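Long-range contacts in Non-ribosomal peptide synthetase (Methanobrevibacter ruminantium, PDB 6VTJ), which probably carries a peptidyl intermediate on a phosphopantetheine arm of its carrier domain and releases it reductively through its reductase domain: residues V318-S323 and V361-I366; D327-K332 and F481-K486; C388-Y393 and F467-A472. All coordinates share one frame; numbering follows the deposited sequence.

Contact 1: V318-S323 and V361-I366; sequences VGNLMS and VDMSQI
The parallel pairing of strand 313-322 with strand 360-365, part of the central sheet of the reductase's Rossmann-like domain, is made here by N320, L321 and M322 against D362, S364 and I366. Its backbone ladder alternates between the partners: N320 O receives S364 N, S364 O receives M322 N at 3.0 Å with a nearly straight N-H (173°), and M322 O receives I366 N at 2.9 Å, where the first turn of helix 366-376 begins. Q365, at the N-cap, turns its amide toward P470, to which NE2 donates.

Before the ladder, D362 takes the place of a further backbone rung. Its OD2 accepts N320 N at 2.8 Å on the syn lone pair and S364 OG at 2.6 Å on the anti one, so two donors grip a single oxygen and fix the carboxylate's rotation. The same S364 OG is also bonded to N390 N. G319 passes so close to this oxygen that a CB on it would fall only 2.6 Å from D362 OD2, a clash.

The side chain of N320 adds a second bond to the same residue, donating to its backbone. CG lies anti to the backbone N (chi1 -180°), and from the amide it carries, ND2 donates to D362 O at 3.0 Å, the acceptor lying near the amide plane. CG2 of V361 comes up to the same ND2 at 3.5 Å. Apolar packing follows on the M322 side, where the bent chains of M322 and M363 cross and M322 CG meets M363 CE at 3.8 Å; F339 of helix 338-349 touches both. Parallel strands closed by the start of a helix, as at I366, are a hallmark of the alternating beta-alpha layout of Rossmann-type folds.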
loop_
_atom_site.group_PDB
_atom_site.type_symbol
_atom_site.label_atom_id
_atom_site.label_comp_id
_atom_site.label_asym_id
_atom_site.label_seq_id
_atom_site.Cartn_x
_atom_site.Cartn_y
_atom_site.Cartn_z
ATOM N N VAL A 318 0.390 7.100 4.609
ATOM C CA VAL A 318 -0.972 6.655 4.888
ATOM C C VAL A 318 -0.940 5.200 5.350
ATOM O O VAL A 318 0.082 4.509 5.265
ATOM C CB VAL A 318 -1.924 6.862 3.683
ATOM C CG1 VAL A 318 -2.038 8.365 3.353
ATOM C CG2 VAL A 318 -1.501 6.038 2.460
ATOM N N GLY A 319 -2.070 4.746 5.880
ATOM C CA GLY A 319 -2.109 3.448 6.510
ATOM C C GLY A 319 -2.993 2.448 5.798
ATOM O O GLY A 319 -2.737 2.095 4.645
ATOM N N ASN A 320 -4.044 2.003 6.483
ATOM C CA ASN A 320 -4.964 0.970 5.998
ATOM C C ASN A 320 -6.140 1.664 5.311
ATOM O O ASN A 320 -7.127 2.038 5.952
ATOM C CB ASN A 320 -5.406 0.098 7.172
ATOM C CG ASN A 320 -6.371 -1.023 6.773
ATOM O OD1 ASN A 320 -6.313 -1.567 5.669
ATOM N ND2 ASN A 320 -7.250 -1.381 7.694
ATOM N N LEU A 321 -6.043 1.811 3.982
ATOM C CA LEU A 321 -6.995 2.594 3.195
ATOM C C LEU A 321 -8.307 1.830 3.041
ATOM O O LEU A 321 -8.380 0.853 2.283
ATOM C CB LEU A 321 -6.405 2.929 1.827
ATOM C CG LEU A 321 -5.130 3.773 1.839
ATOM C CD1 LEU A 321 -4.737 4.139 0.430
ATOM C CD2 LEU A 321 -5.304 5.032 2.684
ATOM N N MET A 322 -9.361 2.320 3.685
ATOM C CA MET A 322 -10.623 1.596 3.792
ATOM C C MET A 322 -11.775 2.394 3.173
ATOM O O MET A 322 -11.613 3.523 2.700
ATOM C CB MET A 322 -10.905 1.256 5.260
ATOM C CG MET A 322 -10.065 0.062 5.744
ATOM S SD MET A 322 -10.621 -1.488 5.001
ATOM C CE MET A 322 -9.317 -1.955 3.829
ATOM N N SER A 323 -12.956 1.786 3.211
ATOM C CA SER A 323 -14.134 2.299 2.519
ATOM C C SER A 323 -14.566 3.659 3.051
ATOM O O SER A 323 -14.318 4.012 4.213
ATOM C CB SER A 323 -15.291 1.313 2.670
ATOM O OG SER A 323 -14.807 0.002 2.509
ATOM N N VAL A 361 -5.880 -2.066 14.367
ATOM C CA VAL A 361 -5.697 -1.485 13.048
ATOM C C VAL A 361 -6.356 -0.118 13.007
ATOM O O VAL A 361 -7.349 0.136 13.696
ATOM C CB VAL A 361 -6.257 -2.402 11.939
ATOM C CG1 VAL A 361 -7.782 -2.238 11.828
ATOM C CG2 VAL A 361 -5.581 -2.078 10.638
ATOM N N ASP A 362 -5.763 0.774 12.212
ATOM C CA ASP A 362 -6.440 1.973 11.748
ATOM C C ASP A 362 -7.406 1.619 10.627
ATOM O O ASP A 362 -7.098 0.797 9.756
ATOM C CB ASP A 362 -5.425 2.992 11.239
ATOM C CG ASP A 362 -4.710 2.521 9.974
ATOM O OD1 ASP A 362 -3.916 1.551 10.048
ATOM O OD2 ASP A 362 -4.941 3.120 8.905
ATOM N N MET A 363 -8.589 2.209 10.668
ATOM C CA MET A 363 -9.508 2.163 9.533
ATOM C C MET A 363 -9.533 3.577 8.963
ATOM O O MET A 363 -10.325 4.431 9.372
ATOM C CB MET A 363 -10.872 1.660 9.938
ATOM C CG MET A 363 -10.800 0.310 10.654
ATOM S SD MET A 363 -10.534 -1.087 9.552
ATOM C CE MET A 363 -12.118 -1.162 8.710
ATOM N N SER A 364 -8.629 3.827 8.025
ATOM C CA SER A 364 -8.469 5.156 7.440
ATOM C C SER A 364 -9.448 5.284 6.280
ATOM O O SER A 364 -9.155 4.882 5.153
ATOM C CB SER A 364 -7.024 5.353 7.000
ATOM O OG SER A 364 -6.149 5.323 8.122
ATOM N N GLN A 365 -10.626 5.849 6.572
ATOM C CA GLN A 365 -11.686 5.989 5.577
ATOM C C GLN A 365 -11.225 6.885 4.429
ATOM O O GLN A 365 -10.782 8.020 4.654
ATOM C CB GLN A 365 -12.939 6.564 6.239
ATOM C CG GLN A 365 -13.413 5.776 7.493
ATOM C CD GLN A 365 -12.915 6.372 8.816
ATOM O OE1 GLN A 365 -11.966 7.159 8.844
ATOM N NE2 GLN A 365 -13.583 6.017 9.915
ATOM N N ILE A 366 -11.360 6.377 3.194
ATOM C CA ILE A 366 -10.683 6.961 2.029
ATOM C C ILE A 366 -11.097 8.414 1.789
ATOM O O ILE A 366 -10.288 9.228 1.295
ATOM C CB ILE A 366 -10.928 6.081 0.784
ATOM C CG1 ILE A 366 -9.961 6.424 -0.351
ATOM C CG2 ILE A 366 -12.326 6.270 0.278
ATOM C CD1 ILE A 366 -8.515 6.139 -0.083
#

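Contact 2: D327-K332 and F481-K486; sequences DGVFQK and FDYLNK
Y483, on the last helix (474-485), lays its ring against G328, V329 and F330 in the loop that follows strand 313-322 of the Rossmann-like domain, a loop that contains an Asx turn, in which D327 OD1 accepts V329 N. The tight part is a CH-pi contact: V329 CA sits 3.9 Å from the ring centroid and only 7° off the normal. F330 N lies over the same face, 3.4 Å from Y483 CE2, and CG2 of V329 approaches CE1 at 3.8 Å. CG of Y483, anti to its backbone N (chi1 178°), is thereby brought to 3.4 Å from G328 O. Beside the ring the packing is sparser, with F330 CD2 and L484 CD2 4.2 Å apart; L340 touches both residues, and F137 meets the F330 ring edge-to-face. An alanine in place of Y483 would probably uncover the backbone at V329 and F330 and leave the bridging water without its hydroxyl partner. That water marks the wet end of the contact: it lies at the edge of the tyrosine ring, in its plane, is hydrogen-bonded to Y483 OH, and donates to Q331 O at 2.8 Å.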
loop_
_atom_site.group_PDB
_atom_site.type_symbol
_atom_site.label_atom_id
_atom_site.label_comp_id
_atom_site.label_asym_id
_atom_site.label_seq_id
_atom_site.Cartn_x
_atom_site.Cartn_y
_atom_site.Cartn_z
ATOM N N ASP A 327 -20.645 6.371 2.894
ATOM C CA ASP A 327 -21.539 5.368 2.323
ATOM C C ASP A 327 -20.942 3.971 2.214
ATOM O O ASP A 327 -21.586 3.095 1.618
ATOM C CB ASP A 327 -22.001 5.814 0.924
ATOM C CG ASP A 327 -20.835 6.065 -0.034
ATOM O OD1 ASP A 327 -19.653 5.733 0.287
ATOM O OD2 ASP A 327 -21.107 6.621 -1.126
ATOM N N GLY A 328 -19.727 3.741 2.717
ATOM C CA GLY A 328 -19.159 2.403 2.745
ATOM C C GLY A 328 -18.579 1.906 1.441
ATOM O O GLY A 328 -18.236 0.718 1.344
ATOM N N VAL A 329 -18.435 2.766 0.439
ATOM C CA VAL A 329 -17.978 2.317 -0.872
ATOM C C VAL A 329 -16.477 2.087 -0.813
ATOM O O VAL A 329 -15.723 2.954 -0.355
ATOM C CB VAL A 329 -18.350 3.332 -1.966
ATOM C CG1 VAL A 329 -17.545 3.078 -3.231
ATOM C CG2 VAL A 329 -19.823 3.250 -2.268
ATOM N N PHE A 330 -16.045 0.926 -1.309
ATOM C CA PHE A 330 -14.662 0.492 -1.364
ATOM C C PHE A 330 -14.158 0.574 -2.805
ATOM O O PHE A 330 -14.867 1.031 -3.705
ATOM C CB PHE A 330 -14.556 -0.922 -0.779
ATOM C CG PHE A 330 -13.144 -1.353 -0.502
ATOM C CD1 PHE A 330 -12.276 -0.522 0.200
ATOM C CD2 PHE A 330 -12.675 -2.568 -0.979
ATOM C CE1 PHE A 330 -10.974 -0.907 0.449
ATOM C CE2 PHE A 330 -11.363 -2.965 -0.758
ATOM C CZ PHE A 330 -10.507 -2.132 -0.025
ATOM N N GLN A 331 -12.935 0.106 -3.040
ATOM C CA GLN A 331 -12.326 0.273 -4.356
ATOM C C GLN A 331 -12.994 -0.635 -5.400
ATOM O O GLN A 331 -13.637 -1.634 -5.075
ATOM C CB GLN A 331 -10.816 0.000 -4.286
ATOM C CG GLN A 331 -10.440 -1.439 -4.065
ATOM C CD GLN A 331 -9.078 -1.587 -3.418
ATOM O OE1 GLN A 331 -8.554 -0.653 -2.810
ATOM N NE2 GLN A 331 -8.497 -2.771 -3.537
ATOM N N LYS A 332 -12.847 -0.258 -6.679
ATOM C CA LYS A 332 -13.385 -1.089 -7.756
ATOM C C LYS A 332 -12.853 -2.520 -7.681
ATOM O O LYS A 332 -13.623 -3.479 -7.796
ATOM C CB LYS A 332 -13.069 -0.475 -9.115
ATOM N N PHE A 481 -19.361 -3.390 5.483
ATOM C CA PHE A 481 -19.642 -4.769 5.149
ATOM C C PHE A 481 -20.879 -4.862 4.268
ATOM O O PHE A 481 -20.920 -5.714 3.368
ATOM C CB PHE A 481 -19.753 -5.606 6.429
ATOM C CG PHE A 481 -18.424 -5.809 7.116
ATOM C CD1 PHE A 481 -17.327 -6.225 6.396
ATOM C CD2 PHE A 481 -18.266 -5.520 8.460
ATOM C CE1 PHE A 481 -16.099 -6.392 7.006
ATOM C CE2 PHE A 481 -17.048 -5.685 9.080
ATOM C CZ PHE A 481 -15.960 -6.124 8.354
ATOM N N ASP A 482 -21.838 -3.935 4.425
ATOM C CA ASP A 482 -23.005 -4.004 3.551
ATOM C C ASP A 482 -22.556 -3.882 2.111
ATOM O O ASP A 482 -22.982 -4.656 1.239
ATOM C CB ASP A 482 -24.006 -2.900 3.875
ATOM C CG ASP A 482 -24.823 -3.182 5.124
ATOM O OD1 ASP A 482 -24.671 -4.252 5.747
ATOM O OD2 ASP A 482 -25.625 -2.299 5.491
ATOM N N TYR A 483 -21.611 -2.971 1.870
ATOM C CA TYR A 483 -21.166 -2.768 0.504
ATOM C C TYR A 483 -20.557 -4.054 -0.034
ATOM O O TYR A 483 -20.937 -4.542 -1.109
ATOM C CB TYR A 483 -20.179 -1.603 0.445
ATOM C CG TYR A 483 -19.653 -1.363 -0.930
ATOM C CD1 TYR A 483 -20.414 -0.686 -1.871
ATOM C CD2 TYR A 483 -18.394 -1.823 -1.307
ATOM C CE1 TYR A 483 -19.936 -0.467 -3.149
ATOM C CE2 TYR A 483 -17.912 -1.616 -2.590
ATOM C CZ TYR A 483 -18.695 -0.935 -3.502
ATOM O OH TYR A 483 -18.221 -0.715 -4.773
ATOM N N LEU A 484 -19.662 -4.664 0.744
ATOM C CA LEU A 484 -19.007 -5.857 0.231
ATOM C C LEU A 484 -20.008 -6.994 0.100
ATOM O O LEU A 484 -19.883 -7.838 -0.790
ATOM C CB LEU A 484 -17.844 -6.257 1.129
ATOM C CG LEU A 484 -16.690 -5.264 1.234
ATOM C CD1 LEU A 484 -15.835 -5.651 2.427
ATOM C CD2 LEU A 484 -15.865 -5.210 -0.036
ATOM N N ASN A 485 -21.045 -6.993 0.930
ATOM C CA ASN A 485 -22.007 -8.072 0.823
ATOM C C ASN A 485 -22.817 -7.957 -0.457
ATOM O O ASN A 485 -23.298 -8.968 -0.968
ATOM C CB ASN A 485 -22.907 -8.083 2.047
ATOM C CG ASN A 485 -22.316 -8.890 3.171
ATOM O OD1 ASN A 485 -21.446 -9.741 2.948
ATOM N ND2 ASN A 485 -22.783 -8.636 4.385
ATOM N N LYS A 486 -22.952 -6.742 -1.000
ATOM C CA LYS A 486 -23.570 -6.604 -2.318
ATOM C C LYS A 486 -22.837 -7.412 -3.395
ATOM O O LYS A 486 -23.431 -7.741 -4.431
ATOM C CB LYS A 486 -23.621 -5.135 -2.747
ATOM C CG LYS A 486 -24.664 -4.291 -2.012
ATOM C CD LYS A 486 -25.000 -3.026 -2.800
HETATM O O HOH W 1 -16.313 -2.122 -5.603
#

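Contact 3: C388-Y393 and F467-A472; sequences CMNNHY and FDWPEA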
loop_
_atom_site.group_PDB
_atom_site.type_symbol
_atom_site.label_atom_id
_atom_site.label_comp_id
_atom_site.label_asym_id
_atom_site.label_seq_id
_atom_site.Cartn_x
_atom_site.Cartn_y
_atom_site.Cartn_z
ATOM N N CYS A 388 -0.665 10.136 8.333
ATOM C CA CYS A 388 -2.048 10.510 8.076
ATOM C C CYS A 388 -2.898 9.239 8.080
ATOM O O CYS A 388 -3.161 8.645 7.036
ATOM C CB CYS A 388 -2.137 11.269 6.759
ATOM S SG CYS A 388 -3.773 11.916 6.368
ATOM N N MET A 389 -3.336 8.835 9.269
ATOM C CA MET A 389 -4.135 7.638 9.451
ATOM C C MET A 389 -5.037 7.814 10.661
ATOM O O MET A 389 -4.712 8.549 11.601
ATOM C CB MET A 389 -3.260 6.386 9.618
ATOM C CG MET A 389 -2.139 6.512 10.644
ATOM S SD MET A 389 -0.844 5.261 10.364
ATOM C CE MET A 389 -1.644 3.780 10.991
ATOM N N ASN A 390 -6.174 7.115 10.625
ATOM C CA ASN A 390 -7.177 7.173 11.679
ATOM C C ASN A 390 -6.599 6.773 13.032
ATOM O O ASN A 390 -6.216 5.616 13.230
ATOM C CB ASN A 390 -8.356 6.280 11.313
ATOM C CG ASN A 390 -9.596 6.626 12.094
ATOM O OD1 ASN A 390 -9.512 6.946 13.264
ATOM N ND2 ASN A 390 -10.753 6.582 11.443
ATOM N N ASN A 391 -6.515 7.717 13.965
ATOM C CA ASN A 391 -5.868 7.443 15.238
ATOM C C ASN A 391 -6.759 6.670 16.207
ATOM O O ASN A 391 -6.264 6.206 17.239
ATOM C CB ASN A 391 -5.374 8.748 15.884
ATOM C CG ASN A 391 -6.496 9.722 16.182
ATOM O OD1 ASN A 391 -7.213 10.156 15.286
ATOM N ND2 ASN A 391 -6.617 10.107 17.440
ATOM N N HIS A 392 -8.038 6.484 15.895
ATOM C CA HIS A 392 -8.926 5.681 16.746
ATOM C C HIS A 392 -8.877 4.216 16.296
ATOM O O HIS A 392 -9.769 3.708 15.604
ATOM C CB HIS A 392 -10.339 6.261 16.706
ATOM C CG HIS A 392 -10.391 7.717 17.036
ATOM N ND1 HIS A 392 -10.716 8.686 16.105
ATOM C CD2 HIS A 392 -10.120 8.378 18.187
ATOM C CE1 HIS A 392 -10.657 9.877 16.674
ATOM N NE2 HIS A 392 -10.296 9.718 17.936
ATOM N N TYR A 393 -7.808 3.526 16.704
ATOM C CA TYR A 393 -7.593 2.137 16.306
ATOM C C TYR A 393 -8.677 1.237 16.886
ATOM O O TYR A 393 -9.158 1.456 18.003
ATOM C CB TYR A 393 -6.239 1.615 16.787
ATOM C CG TYR A 393 -5.006 2.323 16.260
ATOM C CD1 TYR A 393 -5.076 3.230 15.209
ATOM C CD2 TYR A 393 -3.764 2.075 16.830
ATOM C CE1 TYR A 393 -3.939 3.875 14.747
ATOM C CE2 TYR A 393 -2.624 2.703 16.378
ATOM C CZ TYR A 393 -2.714 3.603 15.335
ATOM O OH TYR A 393 -1.575 4.208 14.879
ATOM N N PHE A 467 -9.402 19.190 11.391
ATOM C CA PHE A 467 -9.651 17.818 10.960
ATOM C C PHE A 467 -9.521 16.892 12.163
ATOM O O PHE A 467 -8.467 16.858 12.811
ATOM C CB PHE A 467 -8.665 17.428 9.849
ATOM C CG PHE A 467 -8.781 16.001 9.386
ATOM C CD1 PHE A 467 -8.372 14.952 10.193
ATOM C CD2 PHE A 467 -9.276 15.712 8.119
ATOM C CE1 PHE A 467 -8.489 13.641 9.768
ATOM C CE2 PHE A 467 -9.396 14.391 7.684
ATOM C CZ PHE A 467 -9.005 13.358 8.507
ATOM N N ASP A 468 -10.578 16.132 12.450
ATOM C CA ASP A 468 -10.528 15.015 13.386
ATOM C C ASP A 468 -10.936 13.746 12.639
ATOM O O ASP A 468 -11.756 13.796 11.712
ATOM C CB ASP A 468 -11.463 15.224 14.595
ATOM C CG ASP A 468 -10.864 16.121 15.677
ATOM O OD1 ASP A 468 -9.800 16.700 15.471
ATOM O OD2 ASP A 468 -11.467 16.240 16.773
ATOM N N TRP A 469 -10.362 12.592 13.039
ATOM C CA TRP A 469 -10.769 11.371 12.335
ATOM C C TRP A 469 -12.105 10.853 12.880
ATOM O O TRP A 469 -12.309 10.827 14.092
ATOM C CB TRP A 469 -9.712 10.279 12.477
ATOM C CG TRP A 469 -8.466 10.469 11.624
ATOM C CD1 TRP A 469 -7.296 11.070 12.005
ATOM C CD2 TRP A 469 -8.282 10.058 10.267
ATOM N NE1 TRP A 469 -6.398 11.052 10.965
ATOM C CE2 TRP A 469 -6.977 10.416 9.893
ATOM C CE3 TRP A 469 -9.090 9.399 9.333
ATOM C CZ2 TRP A 469 -6.466 10.151 8.617
ATOM C CZ3 TRP A 469 -8.580 9.143 8.061
ATOM C CH2 TRP A 469 -7.281 9.517 7.722
ATOM N N PRO A 470 -13.026 10.414 12.017
ATOM C CA PRO A 470 -14.255 9.800 12.522
ATOM C C PRO A 470 -13.990 8.389 12.998
ATOM O O PRO A 470 -13.239 7.634 12.378
ATOM C CB PRO A 470 -15.186 9.795 11.304
ATOM C CG PRO A 470 -14.303 9.783 10.144
ATOM C CD PRO A 470 -13.019 10.502 10.543
ATOM N N GLU A 471 -14.649 8.021 14.088
ATOM C CA GLU A 471 -14.472 6.691 14.648
ATOM C C GLU A 471 -15.012 5.633 13.696
ATOM O O GLU A 471 -16.060 5.807 13.070
ATOM C CB GLU A 471 -15.186 6.590 15.989
ATOM C CG GLU A 471 -14.557 7.458 17.046
ATOM C CD GLU A 471 -14.443 6.763 18.384
ATOM O OE1 GLU A 471 -13.294 6.463 18.798
ATOM O OE2 GLU A 471 -15.506 6.522 19.017
ATOM N N ALA A 472 -14.281 4.531 13.579
ATOM C CA ALA A 472 -14.764 3.369 12.834
ATOM C C ALA A 472 -15.647 2.539 13.763
ATOM O O ALA A 472 -15.290 1.446 14.205
ATOM C CB ALA A 472 -13.603 2.548 12.284
HETATM O O HOH W 2 -8.420 12.682 15.066
HETATM O O HOH W 3 -12.687 3.859 15.552
#
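C388 meets W469 at the rim of the indole, its SG standing 3.9 Å from CZ2 in a sulfur-aromatic contact at the ring edge. From M389 the backbone runs over one face of the ring: M389 C is 3.3 Å from W469 CE2, and M389 O, although near NE1, makes no hydrogen bond with it because the angle is poor. N390 continues the cover with a CH-pi contact, its CA 3.5 Å from the centroid of the five-membered ring and 17° off the normal, while F467 CE1 lies over the opposite face. CG of N390 is anti to the backbone N (chi1 -161°), and the amide beyond it works at both ends. ND2 donates to P470 O at 2.9 Å along a fairly straight path (162°), and OD1 accepts H392 N at 3.1 Å. This second bond makes an Asx turn, which shapes the loop between strands 385-388 and 394-395 where it lies against the loop leading into helix 474-485. N391 reaches W469 twice, with OD1 directly at 3.4 Å from CD1 and through a water that donates to OD1 and accepts from W469 N. H392, the centre of an inverse gamma turn, sets its ring edge toward W469 O, which is 3.2 Å from CE1. CG of E471 lies over one face of this imidazole, N391 OD1 over the other, and a water links H392 O to A472 N.

In the fold
Contact 1 lies deepest, about 10 Å from the centre of the chain, whereas contacts 2 and 3 sit about 19 and 18 Å out. The chemistry follows the position: regular strand bonds and a shared carboxylate in contact 1, but aromatic rings over loop backbone, with bridging waters, in contacts 2 and 3. The outer two do not touch, yet both involve the C-terminal part of the chain: 467-472 leads into helix 474-485, which carries 481-486. Each leans on contact 1 separately. S323 packs against G328 and F330 of contact 2, and N390 of contact 3 makes a weak hydrogen bond to M363 O. Contact 2 is buried though peripheral, contact 3 only partly buried, and the strand pair of contact 1 touches both.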